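Local coordinates for glycosyl hydrolase family 2, TIM barrel domain protein (Parabacteroides merdae ATCC 43184, PDB 6DXU) that probably hydrolyses beta-glucuronide conjugates in the human gut as a four-chain glycoside hydrolase family 2 beta-glucuronidase, at residues S211-N216 and P275-V280; R308-E311 and P317-L320; N411-H416 and R458-R463. One frame throughout, in Å; residues are numbered along the deposited sequence.

In the fold
All three contacts lie on one side of the chain's centre. Contacts 1 and 2 touch, the CD2 of L213 resting on the backbone of R308 and H309, and contact 2 reaches contact 3 where R308 approaches R463. Contact 1 is a small, partly buried apolar meeting within the family 2 domain that precedes the barrel. Contact 2, also partly buried, is backbone-bonded: a two-stranded hairpin that leads into the barrel sheet. Contact 3 is mostly buried and joins two barrel helices through one isoleucine, while the charged groups of 458-463 bond to one another and to nearby barrel residues. Thus hydrogen bonds link the two segments in contact 2, whereas contacts 1 and 3 depend on carbon-to-carbon packing.

Contact 1: residues S211-N216 and P275-V280; sequences SSLSSN and PVLWDV
L213 sets its two terminal methyls against two different residues of 275-280, CD1 meeting the P275 ring and CD2 the branched end of L277. The first approach is 3.6 Å from L213 CD1 to P275 CG, and the second is 3.6 Å from L213 CD2 to L277 CD2. That same leucine methyl, L277 CD2, also lies 4.0 Å from L213 CD1, so it reaches both branches of L213 while the proline touches one of them. In both pairs the side chains meet at a slant. L213 is placed for this by its first torsion, which puts CG anti to the backbone N (chi1 -165°), and its CB already points at the opposing segment. L277 differs: its CB does not aim at L213, and the CD2 branch makes the approach, with CG anti to the carbonyl carbon (chi1 -58°).

The elements joined are the end of strand 203-213, an outer strand of a three-stranded antiparallel sheet, and the loop that follows strand 263-273, the outer strand across that sheet. Within the immunoglobulin-like beta-sandwich domain that family 2 glycoside hydrolases carry ahead of the TIM barrel, L213 thus ties the end of one outer strand to the chain leaving the other. The nearest CA atoms, those of L213 and P275, are 8.7 Å apart, a spacing bridged by side chains and too wide for strand pairing. P275 also packs on F307, and its side chain is about 8 Å from a bound bicine.

Past L213 the chain turns toward strand 219-229. There S214 OG donates to N216 OD1 over 3.0 Å, arriving 35° out of the carbonyl plane, and N216 OD1 also accepts from the backbone N of K218. S214 OG is itself bonded to E219 N.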
loop_
_atom_site.group_PDB
_atom_site.type_symbol
_atom_site.label_atom_id
_atom_site.label_comp_id
_atom_site.label_asym_id
_atom_site.label_seq_id
_atom_site.Cartn_x
_atom_site.Cartn_y
_atom_site.Cartn_z
ATOM N N SER D 211 33.654 -16.463 24.335
ATOM C CA SER D 211 34.639 -16.852 25.334
ATOM C C SER D 211 33.928 -17.441 26.541
ATOM O O SER D 211 32.874 -16.946 26.954
ATOM C CB SER D 211 35.501 -15.666 25.754
ATOM O OG SER D 211 34.693 -14.616 26.238
ATOM N N SER D 212 34.504 -18.510 27.090
ATOM C CA SER D 212 34.011 -19.161 28.295
ATOM C C SER D 212 35.202 -19.546 29.155
ATOM O O SER D 212 36.322 -19.710 28.662
ATOM C CB SER D 212 33.154 -20.392 27.992
ATOM O OG SER D 212 33.839 -21.295 27.147
ATOM N N LEU D 213 34.958 -19.653 30.455
ATOM C CA LEU D 213 36.020 -19.878 31.423
ATOM C C LEU D 213 35.637 -21.072 32.290
ATOM O O LEU D 213 34.546 -21.091 32.867
ATOM C CB LEU D 213 36.230 -18.600 32.233
ATOM C CG LEU D 213 37.473 -18.442 33.068
ATOM C CD1 LEU D 213 38.700 -18.545 32.165
ATOM C CD2 LEU D 213 37.383 -17.052 33.689
ATOM N N SER D 214 36.524 -22.068 32.362
ATOM C CA SER D 214 36.270 -23.321 33.074
ATOM C C SER D 214 35.963 -23.087 34.557
ATOM O O SER D 214 36.033 -21.966 35.079
ATOM C CB SER D 214 37.456 -24.275 32.930
ATOM O OG SER D 214 38.585 -23.803 33.637
ATOM N N SER D 215 35.578 -24.181 35.230
ATOM C CA SER D 215 35.154 -24.085 36.625
ATOM C C SER D 215 36.250 -23.493 37.509
ATOM O O SER D 215 36.010 -22.534 38.255
ATOM C CB SER D 215 34.731 -25.464 37.133
ATOM O OG SER D 215 33.755 -26.026 36.269
ATOM N N ASN D 216 37.470 -24.021 37.418
ATOM C CA ASN D 216 38.564 -23.523 38.254
ATOM C C ASN D 216 39.225 -22.263 37.700
ATOM O O ASN D 216 40.201 -21.789 38.287
ATOM C CB ASN D 216 39.609 -24.623 38.455
ATOM C CG ASN D 216 40.149 -25.151 37.142
ATOM O OD1 ASN D 216 40.130 -24.453 36.129
ATOM N ND2 ASN D 216 40.658 -26.379 37.157
ATOM N N PRO D 275 44.455 -18.504 31.346
ATOM C CA PRO D 275 44.221 -17.214 30.692
ATOM C C PRO D 275 44.316 -16.085 31.705
ATOM O O PRO D 275 44.046 -16.262 32.895
ATOM C CB PRO D 275 42.801 -17.349 30.127
ATOM C CG PRO D 275 42.131 -18.300 31.062
ATOM C CD PRO D 275 43.217 -19.289 31.484
ATOM N N VAL D 276 44.756 -14.922 31.229
ATOM C CA VAL D 276 44.717 -13.721 32.051
ATOM C C VAL D 276 43.282 -13.222 32.157
ATOM O O VAL D 276 42.596 -13.028 31.143
ATOM C CB VAL D 276 45.642 -12.647 31.466
ATOM C CG1 VAL D 276 45.586 -11.409 32.322
ATOM C CG2 VAL D 276 47.071 -13.186 31.373
ATOM N N LEU D 277 42.814 -13.018 33.383
ATOM C CA LEU D 277 41.411 -12.709 33.601
ATOM C C LEU D 277 41.167 -11.206 33.548
ATOM O O LEU D 277 42.006 -10.407 33.969
ATOM C CB LEU D 277 40.928 -13.267 34.939
ATOM C CG LEU D 277 41.074 -14.780 35.144
ATOM C CD1 LEU D 277 40.287 -15.235 36.371
ATOM C CD2 LEU D 277 40.596 -15.532 33.906
ATOM N N TRP D 278 40.009 -10.836 33.019
ATOM C CA TRP D 278 39.531 -9.461 33.074
ATOM C C TRP D 278 38.892 -9.217 34.435
ATOM O O TRP D 278 38.107 -10.036 34.917
ATOM C CB TRP D 278 38.510 -9.213 31.950
ATOM C CG TRP D 278 38.038 -7.787 31.803
ATOM C CD1 TRP D 278 38.540 -6.836 30.951
ATOM C CD2 TRP D 278 36.971 -7.156 32.524
ATOM N NE1 TRP D 278 37.838 -5.654 31.096
ATOM C CE2 TRP D 278 36.879 -5.823 32.058
ATOM C CE3 TRP D 278 36.085 -7.586 33.518
ATOM C CZ2 TRP D 278 35.934 -4.917 32.554
ATOM C CZ3 TRP D 278 35.147 -6.689 34.008
ATOM C CH2 TRP D 278 35.076 -5.370 33.522
ATOM N N ASP D 279 39.228 -8.090 35.050
ATOM C CA ASP D 279 38.760 -7.737 36.381
ATOM C C ASP D 279 38.511 -6.235 36.435
ATOM O O ASP D 279 39.034 -5.483 35.614
ATOM C CB ASP D 279 39.789 -8.184 37.435
ATOM C CG ASP D 279 39.497 -7.637 38.804
ATOM O OD1 ASP D 279 40.189 -6.665 39.182
ATOM O OD2 ASP D 279 38.577 -8.143 39.486
ATOM N N VAL D 280 37.682 -5.798 37.393
ATOM C CA VAL D 280 37.400 -4.366 37.488
ATOM C C VAL D 280 38.603 -3.592 38.010
ATOM O O VAL D 280 38.732 -2.395 37.732
ATOM C CB VAL D 280 36.149 -4.084 38.341
ATOM C CG1 VAL D 280 34.879 -4.602 37.616
ATOM C CG2 VAL D 280 36.273 -4.678 39.737
#

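Contact 2: residues R308-E311 and P317-L320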
loop_
_atom_site.group_PDB
_atom_site.type_symbol
_atom_site.label_atom_id
_atom_site.label_comp_id
_atom_site.label_asym_id
_atom_site.label_seq_id
_atom_site.Cartn_x
_atom_site.Cartn_y
_atom_site.Cartn_z
ATOM N N ARG D 308 36.321 -13.753 31.836
ATOM C CA ARG D 308 35.927 -13.532 33.222
ATOM C C ARG D 308 34.687 -14.360 33.528
ATOM O O ARG D 308 33.872 -14.640 32.644
ATOM C CB ARG D 308 35.679 -12.045 33.521
ATOM C CG ARG D 308 34.267 -11.530 33.205
ATOM C CD ARG D 308 34.033 -11.419 31.697
ATOM N NE ARG D 308 32.710 -10.876 31.403
ATOM C CZ ARG D 308 31.595 -11.597 31.381
ATOM N NH1 ARG D 308 31.635 -12.910 31.620
ATOM N NH2 ARG D 308 30.437 -11.010 31.111
ATOM N N HIS D 309 34.579 -14.775 34.786
ATOM C CA HIS D 309 33.459 -15.563 35.286
ATOM C C HIS D 309 32.593 -14.686 36.176
ATOM O O HIS D 309 33.111 -14.007 37.067
ATOM C CB HIS D 309 33.962 -16.778 36.083
ATOM C CG HIS D 309 32.870 -17.695 36.532
ATOM N ND1 HIS D 309 32.208 -17.531 37.729
ATOM C CD2 HIS D 309 32.326 -18.790 35.947
ATOM C CE1 HIS D 309 31.292 -18.475 37.857
ATOM N NE2 HIS D 309 31.342 -19.250 36.788
ATOM N N THR D 310 31.283 -14.705 35.945
ATOM C CA THR D 310 30.342 -13.934 36.745
ATOM C C THR D 310 29.280 -14.862 37.315
ATOM O O THR D 310 28.892 -15.849 36.679
ATOM C CB THR D 310 29.671 -12.817 35.906
ATOM O OG1 THR D 310 28.927 -13.404 34.839
ATOM C CG2 THR D 310 30.716 -11.893 35.326
ATOM N N GLU D 311 28.808 -14.549 38.525
ATOM C CA GLU D 311 27.766 -15.374 39.125
ATOM C C GLU D 311 26.920 -14.554 40.088
ATOM O O GLU D 311 27.456 -13.904 40.984
ATOM C CB GLU D 311 28.364 -16.580 39.866
ATOM C CG GLU D 311 27.295 -17.478 40.488
ATOM C CD GLU D 311 27.870 -18.666 41.256
ATOM O OE1 GLU D 311 29.110 -18.771 41.371
ATOM O OE2 GLU D 311 27.072 -19.497 41.734
ATOM N N PRO D 317 24.778 -12.408 46.959
ATOM C CA PRO D 317 25.491 -11.324 46.271
ATOM C C PRO D 317 26.040 -11.734 44.917
ATOM O O PRO D 317 25.664 -12.768 44.351
ATOM C CB PRO D 317 26.618 -10.983 47.251
ATOM C CG PRO D 317 26.929 -12.303 47.923
ATOM C CD PRO D 317 25.628 -13.089 47.955
ATOM N N PHE D 318 26.964 -10.931 44.414
ATOM C CA PHE D 318 27.516 -11.083 43.079
ATOM C C PHE D 318 28.988 -11.447 43.175
ATOM O O PHE D 318 29.718 -10.900 44.008
ATOM C CB PHE D 318 27.335 -9.783 42.281
ATOM C CG PHE D 318 28.044 -9.781 40.955
ATOM C CD1 PHE D 318 27.486 -10.429 39.858
ATOM C CD2 PHE D 318 29.249 -9.115 40.805
ATOM C CE1 PHE D 318 28.132 -10.434 38.632
ATOM C CE2 PHE D 318 29.904 -9.110 39.592
ATOM C CZ PHE D 318 29.337 -9.773 38.494
ATOM N N PHE D 319 29.416 -12.386 42.331
ATOM C CA PHE D 319 30.783 -12.888 42.332
ATOM C C PHE D 319 31.420 -12.658 40.975
ATOM O O PHE D 319 30.850 -13.032 39.948
ATOM C CB PHE D 319 30.839 -14.383 42.671
ATOM C CG PHE D 319 30.679 -14.675 44.134
ATOM C CD1 PHE D 319 31.747 -15.137 44.875
ATOM C CD2 PHE D 319 29.471 -14.468 44.772
ATOM C CE1 PHE D 319 31.608 -15.398 46.226
ATOM C CE2 PHE D 319 29.334 -14.725 46.125
ATOM C CZ PHE D 319 30.398 -15.188 46.846
ATOM N N LEU D 320 32.603 -12.057 40.980
ATOM C CA LEU D 320 33.427 -11.885 39.789
ATOM C C LEU D 320 34.685 -12.722 39.975
ATOM O O LEU D 320 35.412 -12.534 40.958
ATOM C CB LEU D 320 33.787 -10.413 39.570
ATOM C CG LEU D 320 34.698 -10.144 38.369
ATOM C CD1 LEU D 320 33.977 -10.534 37.077
ATOM C CD2 LEU D 320 35.146 -8.697 38.331
#
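The E311 carbonyl oxygen accepts from F319 N at 2.8 Å, with an N-H...O angle of 158°, and the return bond from E311 N to F319 O spans 2.9 Å. This reciprocal pair is the hydrogen-bonded site of an antiparallel beta hairpin, strands 310-312 and 318-320, whose second strand pairs onward with barrel strand 323-331. Beside it, T310 and L320 form a non-hydrogen-bonded pair with CA atoms 4.8 Å apart, and F319 O receives a CA-H...O contact from T310 CA at 3.4 Å.

T310 and L320 share one face of the hairpin, where T310 CG2 lies 3.9 Å from L320 CD1. The F318 ring reaches this threonine because its CG stands anti to the backbone N (chi1 172°), bringing CE1 to 3.9 Å from T310 CB. An alanine at F318 would remove the ring and would probably leave T310 without this apolar neighbour, opening a gap against L327. The R308 and L320 side chains cross at about a right angle, R308 CG 4.0 Å from L320 CD1, while the guanidinium reaches on and NE donates to P420 O. One face of that guanidinium receives T310 CG2, 3.9 Å above its plane and offset toward the rim.

Contact 3: residues N411-H416 and R458-R463; sequences NMIVQH and RLDDTR
Segment 411-416 continues helix 399-416, with Q415 N bonded to N411 O and H416 N to M412 O, whereas segment 458-463 leaves its helix at D460 and enters a type I beta turn from D460 to R463. The closest CA atoms, those of I413 and L459, are 7.3 Å apart. I413 CG2, anti to the backbone N, is directed at the end of the other helix: it lies 3.8 Å from D460 CB and 4.0 Å from L459 CB. I413 also touches W425.

These are the C-terminal ends of helices 399-416 and 442-459 of the TIM barrel, and the turn leads into parallel strand 464-468.

An Asx turn shapes that exit, D460 OD1 accepting from T462 N at 3.2 Å and from T462 OG1 at 2.7 Å. The hydroxyl is met by the syn lone pair of D460 OD1, while the amide arrives 55° out of the carboxylate plane. D460 OD2 takes the salt bridge from R463 NH1 at 2.9 Å, nearly straight at 163° and in the guanidinium plane, though 34° out of the carboxylate plane, and also accepts from W425 NE1. The other R463 nitrogens donate to backbone oxygens, NE to V422 and NH2 to H417.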
loop_
_atom_site.group_PDB
_atom_site.type_symbol
_atom_site.label_atom_id
_atom_site.label_comp_id
_atom_site.label_asym_id
_atom_site.label_seq_id
_atom_site.Cartn_x
_atom_site.Cartn_y
_atom_site.Cartn_z
ATOM N N ASN D 411 19.769 -6.230 17.963
ATOM C CA ASN D 411 20.893 -5.414 17.520
ATOM C C ASN D 411 21.866 -5.150 18.669
ATOM O O ASN D 411 23.084 -5.249 18.496
ATOM C CB ASN D 411 20.389 -4.086 16.937
ATOM C CG ASN D 411 19.845 -4.222 15.516
ATOM O OD1 ASN D 411 19.981 -5.271 14.881
ATOM N ND2 ASN D 411 19.216 -3.149 15.013
ATOM N N MET D 412 21.343 -4.821 19.854
ATOM C CA MET D 412 22.203 -4.512 20.991
ATOM C C MET D 412 23.056 -5.713 21.383
ATOM O O MET D 412 24.260 -5.585 21.638
ATOM C CB MET D 412 21.343 -4.053 22.171
ATOM C CG MET D 412 22.135 -3.784 23.434
ATOM S SD MET D 412 21.081 -3.139 24.748
ATOM C CE MET D 412 20.042 -4.562 25.122
ATOM N N ILE D 413 22.437 -6.889 21.458
ATOM C CA ILE D 413 23.163 -8.092 21.862
ATOM C C ILE D 413 24.187 -8.475 20.804
ATOM O O ILE D 413 25.352 -8.737 21.120
ATOM C CB ILE D 413 22.182 -9.242 22.139
ATOM C CG1 ILE D 413 21.319 -8.889 23.355
ATOM C CG2 ILE D 413 22.960 -10.558 22.340
ATOM C CD1 ILE D 413 20.198 -9.872 23.635
ATOM N N VAL D 414 23.777 -8.477 19.537
ATOM C CA VAL D 414 24.693 -8.801 18.446
ATOM C C VAL D 414 25.847 -7.806 18.394
ATOM O O VAL D 414 27.012 -8.191 18.234
ATOM C CB VAL D 414 23.924 -8.851 17.111
ATOM C CG1 VAL D 414 24.885 -8.833 15.931
ATOM C CG2 VAL D 414 23.041 -10.096 17.052
ATOM N N GLN D 415 25.550 -6.513 18.544
ATOM C CA GLN D 415 26.605 -5.516 18.390
ATOM C C GLN D 415 27.556 -5.462 19.583
ATOM O O GLN D 415 28.744 -5.211 19.382
ATOM C CB GLN D 415 26.001 -4.133 18.142
ATOM C CG GLN D 415 25.383 -4.046 16.746
ATOM C CD GLN D 415 24.517 -2.834 16.551
ATOM O OE1 GLN D 415 24.640 -1.850 17.272
ATOM N NE2 GLN D 415 23.637 -2.893 15.544
ATOM N N HIS D 416 27.081 -5.697 20.812
ATOM C CA HIS D 416 27.918 -5.547 22.006
ATOM C C HIS D 416 28.280 -6.876 22.660
ATOM O O HIS D 416 28.834 -6.882 23.767
ATOM C CB HIS D 416 27.228 -4.633 23.022
ATOM C CG HIS D 416 27.184 -3.203 22.587
ATOM N ND1 HIS D 416 26.474 -2.232 23.264
ATOM C CD2 HIS D 416 27.790 -2.576 21.550
ATOM C CE1 HIS D 416 26.613 -1.077 22.638
ATOM N NE2 HIS D 416 27.417 -1.252 21.605
ATOM N N ARG D 458 18.146 -16.884 23.846
ATOM C CA ARG D 458 18.406 -17.552 22.579
ATOM C C ARG D 458 19.661 -16.974 21.932
ATOM O O ARG D 458 20.516 -17.718 21.447
ATOM C CB ARG D 458 17.184 -17.391 21.657
ATOM C CG ARG D 458 16.471 -18.664 21.195
ATOM C CD ARG D 458 14.910 -18.562 21.081
ATOM N NE ARG D 458 14.299 -17.227 20.945
ATOM C CZ ARG D 458 13.087 -16.924 21.427
ATOM N NH1 ARG D 458 12.396 -17.859 22.071
ATOM N NH2 ARG D 458 12.548 -15.709 21.265
ATOM N N LEU D 459 19.826 -15.652 21.985
ATOM C CA LEU D 459 20.973 -15.014 21.346
ATOM C C LEU D 459 22.253 -15.148 22.171
ATOM O O LEU D 459 23.346 -15.273 21.609
ATOM C CB LEU D 459 20.656 -13.537 21.098
ATOM C CG LEU D 459 19.626 -13.286 20.000
ATOM C CD1 LEU D 459 19.250 -11.810 19.938
ATOM C CD2 LEU D 459 20.211 -13.766 18.675
ATOM N N ASP D 460 22.151 -15.089 23.496
ATOM C CA ASP D 460 23.356 -15.005 24.331
ATOM C C ASP D 460 22.989 -15.505 25.731
ATOM O O ASP D 460 22.604 -14.711 26.590
ATOM C CB ASP D 460 23.878 -13.579 24.386
ATOM C CG ASP D 460 25.062 -13.427 25.323
ATOM O OD1 ASP D 460 25.732 -14.441 25.639
ATOM O OD2 ASP D 460 25.318 -12.281 25.756
ATOM N N ASP D 461 23.153 -16.803 25.960
ATOM C CA ASP D 461 22.803 -17.323 27.274
ATOM C C ASP D 461 23.915 -17.147 28.299
ATOM O O ASP D 461 23.797 -17.686 29.404
ATOM C CB ASP D 461 22.399 -18.801 27.191
ATOM C CG ASP D 461 23.578 -19.724 26.930
ATOM O OD1 ASP D 461 23.452 -20.937 27.209
ATOM O OD2 ASP D 461 24.649 -19.233 26.515
ATOM N N THR D 462 24.997 -16.445 27.966
ATOM C CA THR D 462 26.048 -16.204 28.945
ATOM C C THR D 462 25.775 -14.978 29.794
ATOM O O THR D 462 26.568 -14.672 30.691
ATOM C CB THR D 462 27.419 -16.027 28.274
ATOM O OG1 THR D 462 27.512 -14.713 27.695
ATOM C CG2 THR D 462 27.656 -17.094 27.214
ATOM N N ARG D 463 24.711 -14.231 29.516
ATOM C CA ARG D 463 24.444 -13.042 30.306
ATOM C C ARG D 463 23.039 -13.111 30.896
ATOM O O ARG D 463 22.199 -13.913 30.472
ATOM C CB ARG D 463 24.659 -11.799 29.449
ATOM C CG ARG D 463 26.158 -11.692 29.103
ATOM C CD ARG D 463 26.385 -10.527 28.255
ATOM N NE ARG D 463 27.788 -10.164 28.067
ATOM C CZ ARG D 463 28.482 -10.424 26.972
ATOM N NH1 ARG D 463 27.914 -11.088 25.968
ATOM N NH2 ARG D 463 29.722 -9.967 26.861
#